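Local atomic coordinates of DivIVA (Staphylococcus aureus, PDB entry 7O39), a protein that probably acts as a cytoplasmic coiled-coil scaffold in cell division, this chain being its N-terminal domain. Residues A27-L30 and E31-T35; L40-D43 and K44-L47. All coordinates share one frame; numbering follows the deposited sequence.

Overall arrangement
Both contacts lie on helix 23-53, which follows the short helix 6-11 and the strands 16-17 and 20-21 and is predicted to be coiled coil from residue 30 onward. Contact 1 (27-30 with 31-35) comes first along the chain, its centre about 6 Å from the centre of the chain. Contact 2 (40-43 with 44-47) follows along the helix, its centre about 15 Å from that of the chain. Their centres are about 19 Å apart, and they do not touch. Both face the second subunit, so one helix carries the dimer contact from a partly buried region, where Phe29, Leu30 and Leu33 meet the partner and helix 6-11 packs alongside, into a stretch flanked by charged pairs.

Contact 1: A27-L30 and E31-T35; sequences ANFL and EQLST
Phe29 and Leu33, one helical turn apart, make the apolar part of this contact: CE2 of the Phe29 ring lies 3.7 Å from Leu33 CD1. Leu33 CG stands over one face of the ring, offset toward its rim. With CG anti to the backbone N (chi1 -169°), the Phe29 ring sits beside its own carbonyl carbon, on the side from which Leu33 comes. Gln32 meets the same ring elsewhere, its OE1 lying at the edge, near the ring plane, 3.7 Å from Phe29 CD1. The amide and ring planes are 73° apart, so the two groups do not stack.

Four backbone hydrogen bonds join the segments in i to i+4 steps. Leu33 N gives to Phe29 O at 2.9 Å, and Ser34 N to Leu30 O at 2.9 Å. Glu31 N and Gln32 N bind Ala27 O and Asn28 O in the same way.

On the polar side, a water donates to Asn28 O at 2.9 Å and to Glu31 OE1 at 3.0 Å. Asn28 O thus accepts both this water and Gln32 N, and the water ties the extended Glu31 chain back to the preceding turn.

Across the dimer, Lys12 of the second subunit makes a cation-pi contact with Phe29, while Leu30 packs on Leu30 of that subunit and on Ile9 of its own chain. Phe29, Leu30 and Leu33 meeting the partner subunit are consistent with the start of the predicted coiled coil in DivIVA's N-terminal domain.

Contact 2: L40-D43 and K44-L47; sequences LKED and KKQL
Lys45 folds back along the helix toward Lys41 and Glu42, bringing NZ to 3.9 Å from Lys41 CB. Twists at chi3 (-126°) and chi4 (131°) turn the end of the chain over the preceding turn, where CE lies 3.6 Å from Lys41 O. Glu42 crosses this lysine at a slant: NZ comes to 4.2 Å from Glu42 CG, but Glu42 OE2 remains 5.8 Å from NZ. Without a salt bridge between them, any attraction is likely to be modest.

Lys41, extended throughout, points the same way, toward the start of the helix, and its NZ forms a salt bridge with Glu38. Lys44 leaves the helix differently, with CG 3.5 Å from Leu40 O and a bend at chi3 (61°) that leads its end away. There NZ pairs with Asp43 OD2 of the second subunit, while Asp43 OD2 of this chain takes Lys44 NZ of that subunit. Such reciprocal salt bridges flank the apolar seam of a two-stranded coiled coil, here lined by Leu40 and Leu47, which pack respectively on Lys44 and Ile51 of the second subunit.

Beneath the side chains the backbone keeps its regular i to i+4 ladder, with Lys44 N on Leu40 O and Lys45 N on Lys41 O. Gln46 N and Leu47 N continue it to Glu42 O and Asp43 O. Leu47 lays CG against the carbonyl that its own N-H binds, 3.4 Å from Asp43 O.

Contact 1: A27-L30 and E31-T35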
loop_
_atom_site.group_PDB
_atom_site.type_symbol
_atom_site.label_atom_id
_atom_site.label_comp_id
_atom_site.label_asym_id
_atom_site.label_seq_id
_atom_site.Cartn_x
_atom_site.Cartn_y
_atom_site.Cartn_z
ATOM N N ALA A 27 7.108 8.282 -6.083
ATOM C CA ALA A 27 6.404 7.520 -7.117
ATOM C C ALA A 27 6.854 6.065 -7.127
ATOM O O ALA A 27 6.027 5.146 -7.246
ATOM C CB ALA A 27 6.608 8.155 -8.493
ATOM N N ASN A 28 8.163 5.829 -7.009
ATOM C CA ASN A 28 8.665 4.460 -7.053
ATOM C C ASN A 28 8.173 3.650 -5.862
ATOM O O ASN A 28 7.822 2.471 -6.002
ATOM C CB ASN A 28 10.192 4.473 -7.110
ATOM C CG ASN A 28 10.728 4.943 -8.461
ATOM O OD1 ASN A 28 10.014 4.940 -9.465
ATOM N ND2 ASN A 28 11.992 5.342 -8.485
ATOM N N PHE A 29 8.110 4.275 -4.684
ATOM C CA PHE A 29 7.640 3.573 -3.496
ATOM C C PHE A 29 6.152 3.280 -3.590
ATOM O O PHE A 29 5.703 2.187 -3.218
ATOM C CB PHE A 29 7.948 4.401 -2.251
ATOM C CG PHE A 29 7.743 3.657 -0.959
ATOM C CD1 PHE A 29 8.475 2.517 -0.669
ATOM C CD2 PHE A 29 6.823 4.108 -0.026
ATOM C CE1 PHE A 29 8.281 1.835 0.519
ATOM C CE2 PHE A 29 6.641 3.436 1.166
ATOM C CZ PHE A 29 7.365 2.302 1.435
ATOM N N LEU A 30 5.369 4.231 -4.106
ATOM C CA LEU A 30 3.945 3.988 -4.298
ATOM C C LEU A 30 3.709 2.836 -5.266
ATOM O O LEU A 30 2.791 2.030 -5.066
ATOM C CB LEU A 30 3.267 5.264 -4.794
ATOM C CG LEU A 30 3.197 6.408 -3.783
ATOM C CD1 LEU A 30 2.580 7.611 -4.467
ATOM C CD2 LEU A 30 2.407 6.029 -2.537
ATOM N N GLU A 31 4.538 2.725 -6.307
ATOM C CA GLU A 31 4.418 1.593 -7.225
ATOM C C GLU A 31 4.664 0.269 -6.503
ATOM O O GLU A 31 3.947 -0.714 -6.728
ATOM C CB GLU A 31 5.383 1.770 -8.401
ATOM C CG GLU A 31 5.329 0.677 -9.463
ATOM C CD GLU A 31 6.273 0.943 -10.627
ATOM O OE1 GLU A 31 7.303 1.620 -10.426
ATOM O OE2 GLU A 31 5.984 0.464 -11.744
ATOM N N GLN A 32 5.656 0.236 -5.610
ATOM C CA GLN A 32 5.918 -0.973 -4.829
ATOM C C GLN A 32 4.744 -1.311 -3.921
ATOM O O GLN A 32 4.378 -2.490 -3.779
ATOM C CB GLN A 32 7.195 -0.805 -4.014
ATOM C CG GLN A 32 8.470 -0.743 -4.851
ATOM C CD GLN A 32 9.709 -0.654 -3.988
ATOM O OE1 GLN A 32 9.890 0.306 -3.236
ATOM N NE2 GLN A 32 10.566 -1.662 -4.086
ATOM N N LEU A 33 4.148 -0.303 -3.281
ATOM C CA LEU A 33 3.010 -0.573 -2.409
ATOM C C LEU A 33 1.810 -1.067 -3.207
ATOM O O LEU A 33 1.089 -1.970 -2.755
ATOM C CB LEU A 33 2.643 0.664 -1.592
ATOM C CG LEU A 33 3.713 1.107 -0.590
ATOM C CD1 LEU A 33 3.236 2.318 0.197
ATOM C CD2 LEU A 33 4.127 -0.015 0.355
ATOM N N SER A 34 1.586 -0.510 -4.397
ATOM C CA SER A 34 0.499 -0.999 -5.242
ATOM C C SER A 34 0.701 -2.466 -5.604
ATOM O O SER A 34 -0.243 -3.264 -5.561
ATOM C CB SER A 34 0.380 -0.150 -6.500
ATOM O OG SER A 34 -0.660 -0.663 -7.310
ATOM N N THR A 35 1.924 -2.836 -5.970
ATOM C CA THR A 35 2.211 -4.233 -6.273
ATOM C C THR A 35 1.898 -5.126 -5.077
ATOM O O THR A 35 1.305 -6.198 -5.236
ATOM C CB THR A 35 3.669 -4.361 -6.718
ATOM O OG1 THR A 35 3.832 -3.658 -7.950
ATOM C CG2 THR A 35 4.074 -5.816 -6.927
HETATM O O HOH W 1 9.011 0.852 -8.091
#

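Contact 2: L40-D43 and K44-L47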
loop_
_atom_site.group_PDB
_atom_site.type_symbol
_atom_site.label_atom_id
_atom_site.label_comp_id
_atom_site.label_asym_id
_atom_site.label_seq_id
_atom_site.Cartn_x
_atom_site.Cartn_y
_atom_site.Cartn_z
ATOM N N LEU A 40 -1.685 -9.184 -2.580
ATOM C CA LEU A 40 -2.535 -9.624 -1.475
ATOM C C LEU A 40 -3.963 -9.876 -1.940
ATOM O O LEU A 40 -4.601 -10.841 -1.508
ATOM C CB LEU A 40 -2.494 -8.613 -0.333
ATOM C CG LEU A 40 -1.160 -8.593 0.412
ATOM C CD1 LEU A 40 -1.045 -7.340 1.261
ATOM C CD2 LEU A 40 -0.985 -9.839 1.269
ATOM N N LYS A 41 -4.478 -9.032 -2.841
ATOM C CA LYS A 41 -5.820 -9.261 -3.375
ATOM C C LYS A 41 -5.872 -10.569 -4.155
ATOM O O LYS A 41 -6.848 -11.324 -4.063
ATOM C CB LYS A 41 -6.228 -8.090 -4.271
ATOM C CG LYS A 41 -6.509 -6.780 -3.534
ATOM C CD LYS A 41 -6.687 -5.636 -4.548
ATOM C CE LYS A 41 -6.982 -4.298 -3.896
ATOM N NZ LYS A 41 -6.931 -3.178 -4.897
ATOM N N GLU A 42 -4.812 -10.862 -4.915
ATOM C CA GLU A 42 -4.735 -12.126 -5.640
ATOM C C GLU A 42 -4.698 -13.314 -4.682
ATOM O O GLU A 42 -5.348 -14.341 -4.925
ATOM C CB GLU A 42 -3.471 -12.132 -6.499
ATOM C CG GLU A 42 -3.521 -11.291 -7.752
ATOM C CD GLU A 42 -2.153 -11.178 -8.427
ATOM O OE1 GLU A 42 -1.235 -11.978 -8.097
ATOM O OE2 GLU A 42 -1.985 -10.275 -9.283
ATOM N N ASP A 43 -3.921 -13.203 -3.597
ATOM C CA ASP A 43 -3.868 -14.270 -2.601
ATOM C C ASP A 43 -5.254 -14.534 -2.033
ATOM O O ASP A 43 -5.664 -15.690 -1.865
ATOM C CB ASP A 43 -2.933 -13.888 -1.445
ATOM C CG ASP A 43 -1.480 -13.719 -1.844
ATOM O OD1 ASP A 43 -1.071 -14.185 -2.921
ATOM O OD2 ASP A 43 -0.742 -13.132 -1.019
ATOM N N LYS A 44 -5.982 -13.465 -1.693
ATOM C CA LYS A 44 -7.345 -13.631 -1.187
ATOM C C LYS A 44 -8.228 -14.351 -2.191
ATOM O O LYS A 44 -9.015 -15.230 -1.822
ATOM C CB LYS A 44 -7.954 -12.271 -0.876
ATOM C CG LYS A 44 -7.435 -11.655 0.378
ATOM C CD LYS A 44 -8.010 -10.268 0.577
ATOM C CE LYS A 44 -9.523 -10.303 0.689
ATOM N NZ LYS A 44 -10.129 -8.985 1.019
ATOM N N LYS A 45 -8.155 -13.953 -3.463
ATOM C CA LYS A 45 -8.985 -14.602 -4.473
ATOM C C LYS A 45 -8.662 -16.089 -4.569
ATOM O O LYS A 45 -9.566 -16.920 -4.735
ATOM C CB LYS A 45 -8.802 -13.910 -5.823
ATOM C CG LYS A 45 -9.599 -12.618 -5.986
ATOM C CD LYS A 45 -9.147 -11.822 -7.219
ATOM C CE LYS A 45 -8.772 -10.370 -6.892
ATOM N NZ LYS A 45 -7.452 -9.963 -7.475
ATOM N N GLN A 46 -7.381 -16.446 -4.458
ATOM C CA GLN A 46 -7.000 -17.856 -4.505
ATOM C C GLN A 46 -7.599 -18.620 -3.335
ATOM O O GLN A 46 -8.124 -19.727 -3.505
ATOM C CB GLN A 46 -5.472 -17.997 -4.505
ATOM C CG GLN A 46 -4.957 -19.396 -4.910
ATOM C CD GLN A 46 -4.551 -20.309 -3.736
ATOM O OE1 GLN A 46 -4.486 -19.874 -2.584
ATOM N NE2 GLN A 46 -4.266 -21.589 -4.044
ATOM N N LEU A 47 -7.528 -18.046 -2.134
ATOM C CA LEU A 47 -8.079 -18.709 -0.960
ATOM C C LEU A 47 -9.599 -18.831 -1.059
ATOM O O LEU A 47 -10.173 -19.869 -0.699
ATOM C CB LEU A 47 -7.669 -17.941 0.296
ATOM C CG LEU A 47 -6.167 -17.935 0.596
ATOM C CD1 LEU A 47 -5.808 -16.854 1.613
ATOM C CD2 LEU A 47 -5.718 -19.307 1.081
#